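PDB 6WBT: cellulase IBT99 from Metagenomes, which probably hydrolyses 6-phospho-alpha-glucosides as a family 4 glycoside hydrolase that binds NAD and a manganese ion, releasing glucose 6-phosphate. Local coordinates for residues L5-C10 with A79-A84; K34-Y39 with V64-T69; W143-S148 with K327-L332. All blocks are in the same frame, centred on the assembly; numbering follows the deposited sequence.

Contact 1: L5-C10 with A79-A84; sequences LKIVIC and ADYIMA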
loop_
_atom_site.group_PDB
_atom_site.type_symbol
_atom_site.label_atom_id
_atom_site.label_comp_id
_atom_site.label_asym_id
_atom_site.label_seq_id
_atom_site.Cartn_x
_atom_site.Cartn_y
_atom_site.Cartn_z
ATOM N N LEU A 5 -38.726 18.070 -11.952
ATOM C CA LEU A 5 -38.187 17.020 -11.100
ATOM C C LEU A 5 -39.234 16.519 -10.115
ATOM O O LEU A 5 -40.041 17.298 -9.597
ATOM C CB LEU A 5 -36.961 17.521 -10.332
ATOM C CG LEU A 5 -35.777 17.981 -11.181
ATOM C CD1 LEU A 5 -34.718 18.616 -10.303
ATOM C CD2 LEU A 5 -35.197 16.816 -11.965
ATOM N N LYS A 6 -39.205 15.213 -9.853
ATOM C CA LYS A 6 -40.053 14.582 -8.848
ATOM C C LYS A 6 -39.206 14.327 -7.606
ATOM O O LYS A 6 -38.366 13.420 -7.595
ATOM C CB LYS A 6 -40.658 13.284 -9.378
ATOM C CG LYS A 6 -41.407 12.472 -8.331
ATOM C CD LYS A 6 -41.932 11.168 -8.911
ATOM C CE LYS A 6 -42.589 10.312 -7.840
ATOM N NZ LYS A 6 -43.155 9.053 -8.399
ATOM N N ILE A 7 -39.422 15.128 -6.566
ATOM C CA ILE A 7 -38.656 15.041 -5.329
ATOM C C ILE A 7 -39.438 14.199 -4.331
ATOM O O ILE A 7 -40.629 14.444 -4.098
ATOM C CB ILE A 7 -38.358 16.437 -4.757
ATOM C CG1 ILE A 7 -37.876 17.377 -5.865
ATOM C CG2 ILE A 7 -37.319 16.346 -3.651
ATOM C CD1 ILE A 7 -36.586 16.941 -6.526
ATOM N N VAL A 8 -38.773 13.209 -3.741
ATOM C CA VAL A 8 -39.387 12.296 -2.786
ATOM C C VAL A 8 -38.630 12.393 -1.470
ATOM O O VAL A 8 -37.397 12.302 -1.449
ATOM C CB VAL A 8 -39.393 10.846 -3.305
ATOM C CG1 VAL A 8 -40.059 9.923 -2.296
ATOM C CG2 VAL A 8 -40.092 10.769 -4.652
ATOM N N ILE A 9 -39.366 12.577 -0.379
ATOM C CA ILE A 9 -38.794 12.623 0.962
ATOM C C ILE A 9 -39.097 11.281 1.616
ATOM O O ILE A 9 -40.199 11.055 2.125
ATOM C CB ILE A 9 -39.348 13.794 1.777
ATOM C CG1 ILE A 9 -39.017 15.121 1.095
ATOM C CG2 ILE A 9 -38.789 13.769 3.192
ATOM C CD1 ILE A 9 -39.474 16.336 1.868
ATOM N N CYS A 10 -38.118 10.380 1.598
ATOM C CA CYS A 10 -38.263 9.064 2.217
ATOM C C CYS A 10 -38.258 9.236 3.730
ATOM O O CYS A 10 -37.208 9.440 4.343
ATOM C CB CYS A 10 -37.146 8.133 1.761
ATOM S SG CYS A 10 -37.282 6.444 2.390
ATOM N N ALA A 79 -38.800 8.661 -9.859
ATOM C CA ALA A 79 -38.259 9.591 -8.878
ATOM C C ALA A 79 -36.930 10.157 -9.364
ATOM O O ALA A 79 -36.047 9.413 -9.800
ATOM C CB ALA A 79 -38.081 8.897 -7.530
ATOM N N ASP A 80 -36.792 11.478 -9.284
ATOM C CA ASP A 80 -35.578 12.176 -9.689
ATOM C C ASP A 80 -34.609 12.408 -8.539
ATOM O O ASP A 80 -33.396 12.284 -8.729
ATOM C CB ASP A 80 -35.931 13.523 -10.331
ATOM C CG ASP A 80 -36.543 13.366 -11.707
ATOM O OD1 ASP A 80 -35.946 12.657 -12.544
ATOM O OD2 ASP A 80 -37.620 13.946 -11.950
ATOM N N TYR A 81 -35.106 12.748 -7.352
ATOM C CA TYR A 81 -34.246 12.973 -6.196
ATOM C C TYR A 81 -34.953 12.480 -4.946
ATOM O O TYR A 81 -36.077 12.902 -4.658
ATOM C CB TYR A 81 -33.871 14.452 -6.062
ATOM C CG TYR A 81 -32.889 14.906 -7.119
ATOM C CD1 TYR A 81 -33.327 15.521 -8.285
ATOM C CD2 TYR A 81 -31.525 14.702 -6.959
ATOM C CE1 TYR A 81 -32.434 15.928 -9.255
ATOM C CE2 TYR A 81 -30.624 15.107 -7.924
ATOM C CZ TYR A 81 -31.083 15.718 -9.071
ATOM O OH TYR A 81 -30.186 16.120 -10.032
ATOM N N ILE A 82 -34.292 11.596 -4.206
ATOM C CA ILE A 82 -34.845 10.989 -3.001
ATOM C C ILE A 82 -34.033 11.481 -1.812
ATOM O O ILE A 82 -32.830 11.206 -1.713
ATOM C CB ILE A 82 -34.833 9.454 -3.075
ATOM C CG1 ILE A 82 -35.677 8.956 -4.254
ATOM C CG2 ILE A 82 -35.338 8.857 -1.769
ATOM C CD1 ILE A 82 -34.905 8.794 -5.552
HETATM N N MSE A 83 -34.686 12.208 -0.913
HETATM C CA MSE A 83 -34.032 12.681 0.300
HETATM C C MSE A 83 -34.438 11.814 1.487
HETATM O O MSE A 83 -35.545 11.934 2.010
HETATM C CB MSE A 83 -34.369 14.151 0.558
HETATM C CG MSE A 83 -33.827 15.097 -0.504
HETATM SE SE MSE A 83 -34.161 16.979 -0.112
HETATM C CE MSE A 83 -36.108 16.970 -0.195
ATOM N N ALA A 84 -33.528 10.936 1.903
ATOM C CA ALA A 84 -33.809 9.955 2.942
ATOM C C ALA A 84 -33.568 10.553 4.320
ATOM O O ALA A 84 -32.509 11.133 4.579
ATOM C CB ALA A 84 -32.944 8.709 2.750
#
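D80 reaches across to L5 and K6 at the start of a parallel strand pair. Its CB lies 3.7 Å from K6 O. Its CG packs 3.7 Å from L5 CD2, the side chains meeting at about a right angle. At the tip, OD2 uses its anti lone pair to accept from K6 N (2.9 Å). The other oxygen, OD1, forms a salt bridge with K3, outside the segments. D80 N donates to K6 O, in the plane of that carbonyl. These bonds join D80 to the beginning of strand 5-10, just before regular pairing. Then V8 N donates to Y81 O (2.9 Å) and M83 N to V8 O (2.8 Å).

The side chains alternate between two apolar faces. On one, I7 CD1 rests on Y81 CB. Selenomethionine M83 bends at chi3 (-64°) to bring CE to 3.7 Å from both I7 CG2 and I9 CG1. On the other, V8 CG2 meets A79 CB.

This is the centre of a Rossmann-type sheet, and C10 touches the bound NAD. Helix 17-25 packs on I7, I9 and M83, while helix 321-334 packs on L5 and Y81. Helix 114-136 lies against C10, I82 and A84 on the other face.

Contact 2: K34-Y39 with V64-T69; sequences KELWLY and VVLKVT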
loop_
_atom_site.group_PDB
_atom_site.type_symbol
_atom_site.label_atom_id
_atom_site.label_comp_id
_atom_site.label_asym_id
_atom_site.label_seq_id
_atom_site.Cartn_x
_atom_site.Cartn_y
_atom_site.Cartn_z
ATOM N N LYS A 34 -41.532 19.406 -10.104
ATOM C CA LYS A 34 -42.757 18.902 -10.714
ATOM C C LYS A 34 -43.761 18.483 -9.647
ATOM O O LYS A 34 -44.905 18.952 -9.635
ATOM C CB LYS A 34 -42.441 17.727 -11.640
ATOM C CG LYS A 34 -43.641 16.859 -11.979
ATOM C CD LYS A 34 -43.195 15.473 -12.419
ATOM C CE LYS A 34 -44.366 14.509 -12.514
ATOM N NZ LYS A 34 -43.900 13.109 -12.725
ATOM N N GLU A 35 -43.345 17.600 -8.739
ATOM C CA GLU A 35 -44.183 17.156 -7.637
ATOM C C GLU A 35 -43.319 16.962 -6.399
ATOM O O GLU A 35 -42.119 16.693 -6.498
ATOM C CB GLU A 35 -44.918 15.848 -7.959
ATOM C CG GLU A 35 -46.055 15.988 -8.955
ATOM C CD GLU A 35 -46.727 14.663 -9.248
ATOM O OE1 GLU A 35 -47.931 14.523 -8.947
ATOM O OE2 GLU A 35 -46.047 13.758 -9.773
ATOM N N LEU A 36 -43.944 17.099 -5.234
ATOM C CA LEU A 36 -43.306 16.836 -3.951
ATOM C C LEU A 36 -43.984 15.626 -3.324
ATOM O O LEU A 36 -45.196 15.646 -3.087
ATOM C CB LEU A 36 -43.400 18.049 -3.026
ATOM C CG LEU A 36 -42.557 17.992 -1.749
ATOM C CD1 LEU A 36 -41.074 18.079 -2.081
ATOM C CD2 LEU A 36 -42.961 19.091 -0.778
ATOM N N TRP A 37 -43.209 14.578 -3.062
ATOM C CA TRP A 37 -43.738 13.317 -2.562
ATOM C C TRP A 37 -43.241 13.061 -1.147
ATOM O O TRP A 37 -42.050 13.223 -0.862
ATOM C CB TRP A 37 -43.341 12.158 -3.480
ATOM C CG TRP A 37 -44.160 12.086 -4.732
ATOM C CD1 TRP A 37 -43.978 12.810 -5.873
ATOM C CD2 TRP A 37 -45.295 11.243 -4.969
ATOM N NE1 TRP A 37 -44.928 12.471 -6.806
ATOM C CE2 TRP A 37 -45.749 11.510 -6.275
ATOM C CE3 TRP A 37 -45.971 10.289 -4.203
ATOM C CZ2 TRP A 37 -46.846 10.858 -6.833
ATOM C CZ3 TRP A 37 -47.061 9.642 -4.759
ATOM C CH2 TRP A 37 -47.487 9.929 -6.061
ATOM N N LEU A 38 -44.155 12.661 -0.269
ATOM C CA LEU A 38 -43.832 12.272 1.098
ATOM C C LEU A 38 -44.117 10.783 1.234
ATOM O O LEU A 38 -45.277 10.361 1.189
ATOM C CB LEU A 38 -44.643 13.082 2.107
ATOM C CG LEU A 38 -44.432 14.597 2.110
ATOM C CD1 LEU A 38 -45.288 15.243 3.186
ATOM C CD2 LEU A 38 -42.963 14.950 2.306
ATOM N N TYR A 39 -43.064 9.988 1.393
ATOM C CA TYR A 39 -43.183 8.546 1.541
ATOM C C TYR A 39 -42.773 8.134 2.946
ATOM O O TYR A 39 -41.815 8.673 3.508
ATOM C CB TYR A 39 -42.321 7.809 0.514
ATOM C CG TYR A 39 -42.147 6.337 0.813
ATOM C CD1 TYR A 39 -43.169 5.432 0.557
ATOM C CD2 TYR A 39 -40.961 5.852 1.351
ATOM C CE1 TYR A 39 -43.015 4.084 0.831
ATOM C CE2 TYR A 39 -40.798 4.507 1.628
ATOM C CZ TYR A 39 -41.827 3.628 1.366
ATOM O OH TYR A 39 -41.665 2.290 1.641
ATOM N N VAL A 64 -46.990 24.437 -5.583
ATOM C CA VAL A 64 -46.320 23.141 -5.559
ATOM C C VAL A 64 -47.319 22.085 -5.101
ATOM O O VAL A 64 -47.874 22.179 -4.000
ATOM C CB VAL A 64 -45.087 23.170 -4.644
ATOM C CG1 VAL A 64 -44.426 21.802 -4.600
ATOM C CG2 VAL A 64 -44.101 24.228 -5.119
ATOM N N VAL A 65 -47.548 21.082 -5.944
ATOM C CA VAL A 65 -48.471 19.998 -5.623
ATOM C C VAL A 65 -47.778 18.998 -4.708
ATOM O O VAL A 65 -46.623 18.616 -4.936
ATOM C CB VAL A 65 -48.980 19.329 -6.915
ATOM C CG1 VAL A 65 -47.824 19.058 -7.868
ATOM C CG2 VAL A 65 -49.727 18.042 -6.596
ATOM N N LEU A 66 -48.481 18.573 -3.661
ATOM C CA LEU A 66 -47.953 17.642 -2.674
ATOM C C LEU A 66 -48.703 16.321 -2.759
ATOM O O LEU A 66 -49.937 16.297 -2.683
ATOM C CB LEU A 66 -48.067 18.216 -1.260
ATOM C CG LEU A 66 -47.627 17.294 -0.120
ATOM C CD1 LEU A 66 -46.134 17.018 -0.192
ATOM C CD2 LEU A 66 -48.003 17.888 1.227
ATOM N N LYS A 67 -47.959 15.229 -2.911
ATOM C CA LYS A 67 -48.519 13.884 -2.927
ATOM C C LYS A 67 -47.990 13.111 -1.726
ATOM O O LYS A 67 -46.785 13.127 -1.452
ATOM C CB LYS A 67 -48.167 13.155 -4.226
ATOM C CG LYS A 67 -48.505 13.935 -5.488
ATOM C CD LYS A 67 -49.575 13.239 -6.315
ATOM C CE LYS A 67 -50.925 13.254 -5.616
ATOM N NZ LYS A 67 -51.992 12.647 -6.458
ATOM N N VAL A 68 -48.890 12.442 -1.012
ATOM C CA VAL A 68 -48.548 11.669 0.175
ATOM C C VAL A 68 -48.972 10.228 -0.058
ATOM O O VAL A 68 -50.095 9.971 -0.508
ATOM C CB VAL A 68 -49.216 12.242 1.439
ATOM C CG1 VAL A 68 -48.850 11.411 2.658
ATOM C CG2 VAL A 68 -48.812 13.695 1.637
ATOM N N THR A 69 -48.077 9.292 0.245
ATOM C CA THR A 69 -48.361 7.883 0.012
ATOM C C THR A 69 -47.506 7.030 0.935
ATOM O O THR A 69 -46.491 7.482 1.472
ATOM C CB THR A 69 -48.105 7.490 -1.446
ATOM O OG1 THR A 69 -48.419 6.104 -1.629
ATOM C CG2 THR A 69 -46.647 7.721 -1.804
#
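W37 lays one face of its indole against K67. K67 CB stands 3.4 Å from the centroid of the six-membered ring, 6° off the ring normal, in a CH-pi contact. The two side chains run side by side, pointing the same way. They belong to a beta-alpha-beta unit of the Rossmann-type domain, formed by strand 33-39, helix 43-60 and strand 66-69. K6 lies over the opposite face of the indole as a cation-pi partner, so the ring is held between two lysines.

Beyond CB, K67 bends at chi2 and chi3. Its CD comes 3.4 Å from E35 OE1, but NZ leads away and makes no salt bridge there. E35 OE2 sits at the indole edge, in the ring plane, and accepts a weak bond from W37 NE1.

The strands are parallel and bonded in regular alternation. L36 N donates to V65 O and K67 N to L36 O (2.8 Å). L38 N then donates to K67 O (2.9 Å), and T69 N to L38 O.

On the other face L66 CD1 packs between L36 and L38, 3.7 Å from L38 CG. Helices 17-25 and 43-60 cover this apolar row. At the far end Y39 touches the bound NAD and meets F76 edge-to-face. T69 lies on the indole side: its CG2 lies in the ring plane, 3.5 Å from W37 CZ3.

Contact 3: W143-S148 with K327-L332; sequences WIVNYS and KVVESL. With NAD (nicotinamide-adenine-dinucleotide), chain G.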
loop_
_atom_site.group_PDB
_atom_site.type_symbol
_atom_site.label_atom_id
_atom_site.label_comp_id
_atom_site.label_asym_id
_atom_site.label_seq_id
_atom_site.Cartn_x
_atom_site.Cartn_y
_atom_site.Cartn_z
ATOM N N TRP A 143 -30.880 10.246 -7.764
ATOM C CA TRP A 143 -29.895 10.536 -6.733
ATOM C C TRP A 143 -30.556 10.421 -5.372
ATOM O O TRP A 143 -31.642 10.968 -5.159
ATOM C CB TRP A 143 -29.286 11.932 -6.905
ATOM C CG TRP A 143 -28.228 11.999 -7.958
ATOM C CD1 TRP A 143 -28.291 12.676 -9.141
ATOM C CD2 TRP A 143 -26.947 11.358 -7.929
ATOM N NE1 TRP A 143 -27.126 12.501 -9.848
ATOM C CE2 TRP A 143 -26.285 11.697 -9.126
ATOM C CE3 TRP A 143 -26.294 10.535 -7.007
ATOM C CZ2 TRP A 143 -25.005 11.237 -9.426
ATOM C CZ3 TRP A 143 -25.022 10.081 -7.307
ATOM C CH2 TRP A 143 -24.391 10.432 -8.506
ATOM N N ILE A 144 -29.905 9.709 -4.461
ATOM C CA ILE A 144 -30.375 9.566 -3.090
ATOM C C ILE A 144 -29.414 10.346 -2.202
ATOM O O ILE A 144 -28.337 9.852 -1.848
ATOM C CB ILE A 144 -30.460 8.099 -2.656
ATOM C CG1 ILE A 144 -31.380 7.322 -3.592
ATOM C CG2 ILE A 144 -30.954 8.009 -1.218
ATOM C CD1 ILE A 144 -31.493 5.866 -3.234
ATOM N N VAL A 145 -29.801 11.561 -1.835
ATOM C CA VAL A 145 -29.009 12.343 -0.901
ATOM C C VAL A 145 -29.354 11.882 0.510
ATOM O O VAL A 145 -30.270 12.417 1.150
ATOM C CB VAL A 145 -29.245 13.856 -1.098
ATOM C CG1 VAL A 145 -28.445 14.643 -0.079
ATOM C CG2 VAL A 145 -28.851 14.263 -2.515
ATOM N N ASN A 146 -28.636 10.869 0.989
ATOM C CA ASN A 146 -28.937 10.257 2.275
ATOM C C ASN A 146 -28.259 11.035 3.393
ATOM O O ASN A 146 -27.045 11.259 3.356
ATOM C CB ASN A 146 -28.491 8.799 2.278
ATOM C CG ASN A 146 -28.661 8.139 3.631
ATOM O OD1 ASN A 146 -29.576 8.464 4.388
ATOM N ND2 ASN A 146 -27.770 7.207 3.947
ATOM N N TYR A 147 -29.045 11.451 4.381
ATOM C CA TYR A 147 -28.505 12.058 5.590
ATOM C C TYR A 147 -29.095 11.407 6.832
ATOM O O TYR A 147 -29.128 12.027 7.898
ATOM C CB TYR A 147 -28.744 13.571 5.601
ATOM C CG TYR A 147 -30.185 13.984 5.411
ATOM C CD1 TYR A 147 -30.720 14.143 4.139
ATOM C CD2 TYR A 147 -31.006 14.230 6.503
ATOM C CE1 TYR A 147 -32.035 14.525 3.960
ATOM C CE2 TYR A 147 -32.321 14.614 6.334
ATOM C CZ TYR A 147 -32.829 14.759 5.061
ATOM O OH TYR A 147 -34.139 15.141 4.895
ATOM N N SER A 148 -29.568 10.170 6.711
ATOM C CA SER A 148 -30.079 9.436 7.856
ATOM C C SER A 148 -28.934 8.781 8.616
ATOM O O SER A 148 -27.927 8.365 8.036
ATOM C CB SER A 148 -31.092 8.380 7.411
ATOM O OG SER A 148 -30.532 7.495 6.457
ATOM N N LYS A 327 -28.623 22.364 -0.824
ATOM C CA LYS A 327 -27.473 22.787 -1.618
ATOM C C LYS A 327 -26.824 21.613 -2.340
ATOM O O LYS A 327 -26.311 21.776 -3.454
ATOM C CB LYS A 327 -26.457 23.499 -0.721
ATOM C CG LYS A 327 -25.182 23.932 -1.429
ATOM C CD LYS A 327 -25.485 24.818 -2.628
ATOM C CE LYS A 327 -24.219 25.144 -3.405
ATOM N NZ LYS A 327 -24.512 25.864 -4.674
ATOM N N VAL A 328 -26.843 20.425 -1.733
ATOM C CA VAL A 328 -26.254 19.252 -2.373
ATOM C C VAL A 328 -27.080 18.834 -3.587
ATOM O O VAL A 328 -26.541 18.635 -4.682
ATOM C CB VAL A 328 -26.113 18.103 -1.359
ATOM C CG1 VAL A 328 -25.778 16.808 -2.072
ATOM C CG2 VAL A 328 -25.041 18.436 -0.326
ATOM N N VAL A 329 -28.397 18.694 -3.410
ATOM C CA VAL A 329 -29.272 18.355 -4.532
ATOM C C VAL A 329 -29.164 19.404 -5.626
ATOM O O VAL A 329 -29.084 19.079 -6.817
ATOM C CB VAL A 329 -30.730 18.207 -4.059
ATOM C CG1 VAL A 329 -31.626 17.825 -5.230
ATOM C CG2 VAL A 329 -30.839 17.208 -2.923
ATOM N N GLU A 330 -29.174 20.681 -5.240
ATOM C CA GLU A 330 -29.061 21.757 -6.216
ATOM C C GLU A 330 -27.752 21.661 -6.990
ATOM O O GLU A 330 -27.718 21.902 -8.203
ATOM C CB GLU A 330 -29.178 23.106 -5.510
ATOM C CG GLU A 330 -29.063 24.307 -6.422
ATOM C CD GLU A 330 -29.093 25.615 -5.658
ATOM O OE1 GLU A 330 -29.688 25.653 -4.560
ATOM O OE2 GLU A 330 -28.517 26.605 -6.153
ATOM N N SER A 331 -26.664 21.299 -6.307
ATOM C CA SER A 331 -25.390 21.124 -6.991
ATOM C C SER A 331 -25.377 19.879 -7.868
ATOM O O SER A 331 -24.598 19.819 -8.824
ATOM C CB SER A 331 -24.248 21.066 -5.976
ATOM O OG SER A 331 -22.990 21.041 -6.628
ATOM N N LEU A 332 -26.218 18.888 -7.563
ATOM C CA LEU A 332 -26.362 17.724 -8.428
ATOM C C LEU A 332 -27.159 18.043 -9.685
ATOM O O LEU A 332 -26.941 17.418 -10.730
ATOM C CB LEU A 332 -27.037 16.580 -7.666
ATOM C CG LEU A 332 -26.258 15.906 -6.536
ATOM C CD1 LEU A 332 -27.196 15.111 -5.640
ATOM C CD2 LEU A 332 -25.182 15.002 -7.105
HETATM P PA NAD G . -38.537 10.631 13.531
HETATM O O1A NAD G . -38.542 9.372 14.333
HETATM O O2A NAD G . -39.245 11.821 14.089
HETATM O O5B NAD G . -39.100 10.311 12.061
HETATM C C5B NAD G . -38.476 9.264 11.269
HETATM C C4B NAD G . -39.446 8.793 10.213
HETATM O O4B NAD G . -38.855 7.704 9.454
HETATM C C3B NAD G . -40.793 8.254 10.725
HETATM O O3B NAD G . -41.855 8.853 9.994
HETATM C C2B NAD G . -40.706 6.756 10.411
HETATM O O2B NAD G . -41.959 6.121 10.273
HETATM C C1B NAD G . -39.885 6.802 9.131
HETATM N N9A NAD G . -39.302 5.521 8.746
HETATM C C8A NAD G . -38.810 4.556 9.588
HETATM N N7A NAD G . -38.354 3.500 8.963
HETATM C C5A NAD G . -38.569 3.776 7.621
HETATM C C6A NAD G . -38.304 3.040 6.450
HETATM N N6A NAD G . -37.747 1.832 6.447
HETATM N N1A NAD G . -38.645 3.604 5.267
HETATM C C2A NAD G . -39.207 4.819 5.278
HETATM N N3A NAD G . -39.502 5.601 6.313
HETATM C C4A NAD G . -39.156 5.019 7.473
HETATM O O3 NAD G . -37.019 11.042 13.220
HETATM P PN NAD G . -36.248 12.449 13.261
HETATM O O1N NAD G . -37.012 13.443 12.451
HETATM O O2N NAD G . -35.925 12.782 14.679
HETATM O O5D NAD G . -34.901 12.057 12.488
HETATM C C5D NAD G . -35.026 11.459 11.174
HETATM C C4D NAD G . -33.682 10.930 10.740
HETATM O O4D NAD G . -32.806 12.043 10.449
HETATM C C3D NAD G . -32.928 10.090 11.781
HETATM O O3D NAD G . -32.384 8.933 11.159
HETATM C C2D NAD G . -31.824 11.063 12.206
HETATM O O2D NAD G . -30.708 10.457 12.837
HETATM C C1D NAD G . -31.494 11.703 10.864
HETATM N N1N NAD G . -30.695 12.953 11.008
HETATM C C2N NAD G . -29.366 12.952 10.679
HETATM C C3N NAD G . -28.599 14.097 10.832
HETATM C C7N NAD G . -27.157 14.044 10.398
HETATM O O7N NAD G . -26.313 14.676 11.028
HETATM N N7N NAD G . -26.865 13.335 9.316
HETATM C C4N NAD G . -29.191 15.241 11.356
HETATM C C5N NAD G . -30.538 15.239 11.650
HETATM C C6N NAD G . -31.272 14.088 11.466
#
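N146 OD1 accepts a bond from S148 N (2.9 Å, 164°), which closes an Asx turn at the end of strand 143-146. The donor stands well above the carbonyl plane. S148 OG also approaches OD1, though at a distance too short to trust. N146 ND2 is bonded to N169. The turn presents the carbonyl of Y147 to the cofactor. Y147 O accepts from N7N of the NAD carboxamide (3.0 Å, 175°), a nearly straight bond at the nicotinamide end. Strand ends of this kind form the cofactor site of a Rossmann-type domain.

The contact with helix 321-334 lies further back along the strand and is wholly apolar. L332 carries much of it. Its chi1 of -69° sets CG beside the backbone N. From there the two methyls part. CD2 lies over the face of the five-membered ring of W143, 4.0 Å from its centroid. CD1 reaches V145 CG2 at 3.6 Å, the two side chains sliding past each other in opposite directions. V145 CG2 also meets V329 CG2 (3.6 Å), and V145 CG1 meets V328 CG1 (4.0 Å).

The helix runs nearly antiparallel to the strand and also packs on Y81 of strand 81-84 and I168 of strand 167-170. I144 and N146 face the other way, onto helix 114-136. Strand 143-146 thus lies between these two helices.

All three contacts involve one mixed sheet. Contacts 1 and 2 pair neighbouring parallel strands. Contact 1 is central and fully buried, whereas contact 2 lies at the outermost strand 66-69 and is partly buried. Apart from the D80 carboxylate, contact 1 meets through apolar side chains. Contact 2 has an apolar leucine face and, on the other, lysine, glutamate and indole. Probable backbone bonds, such as I7 O to W37 N, join them. Contact 3, also buried, adds no strand pair but lays a helix from the C-terminal family region over the sheet, by apolar contacts alone. It meets contact 1 at I82 N and W143 O. Each has a residue at the NAD pocket: C10, Y39 and Y147.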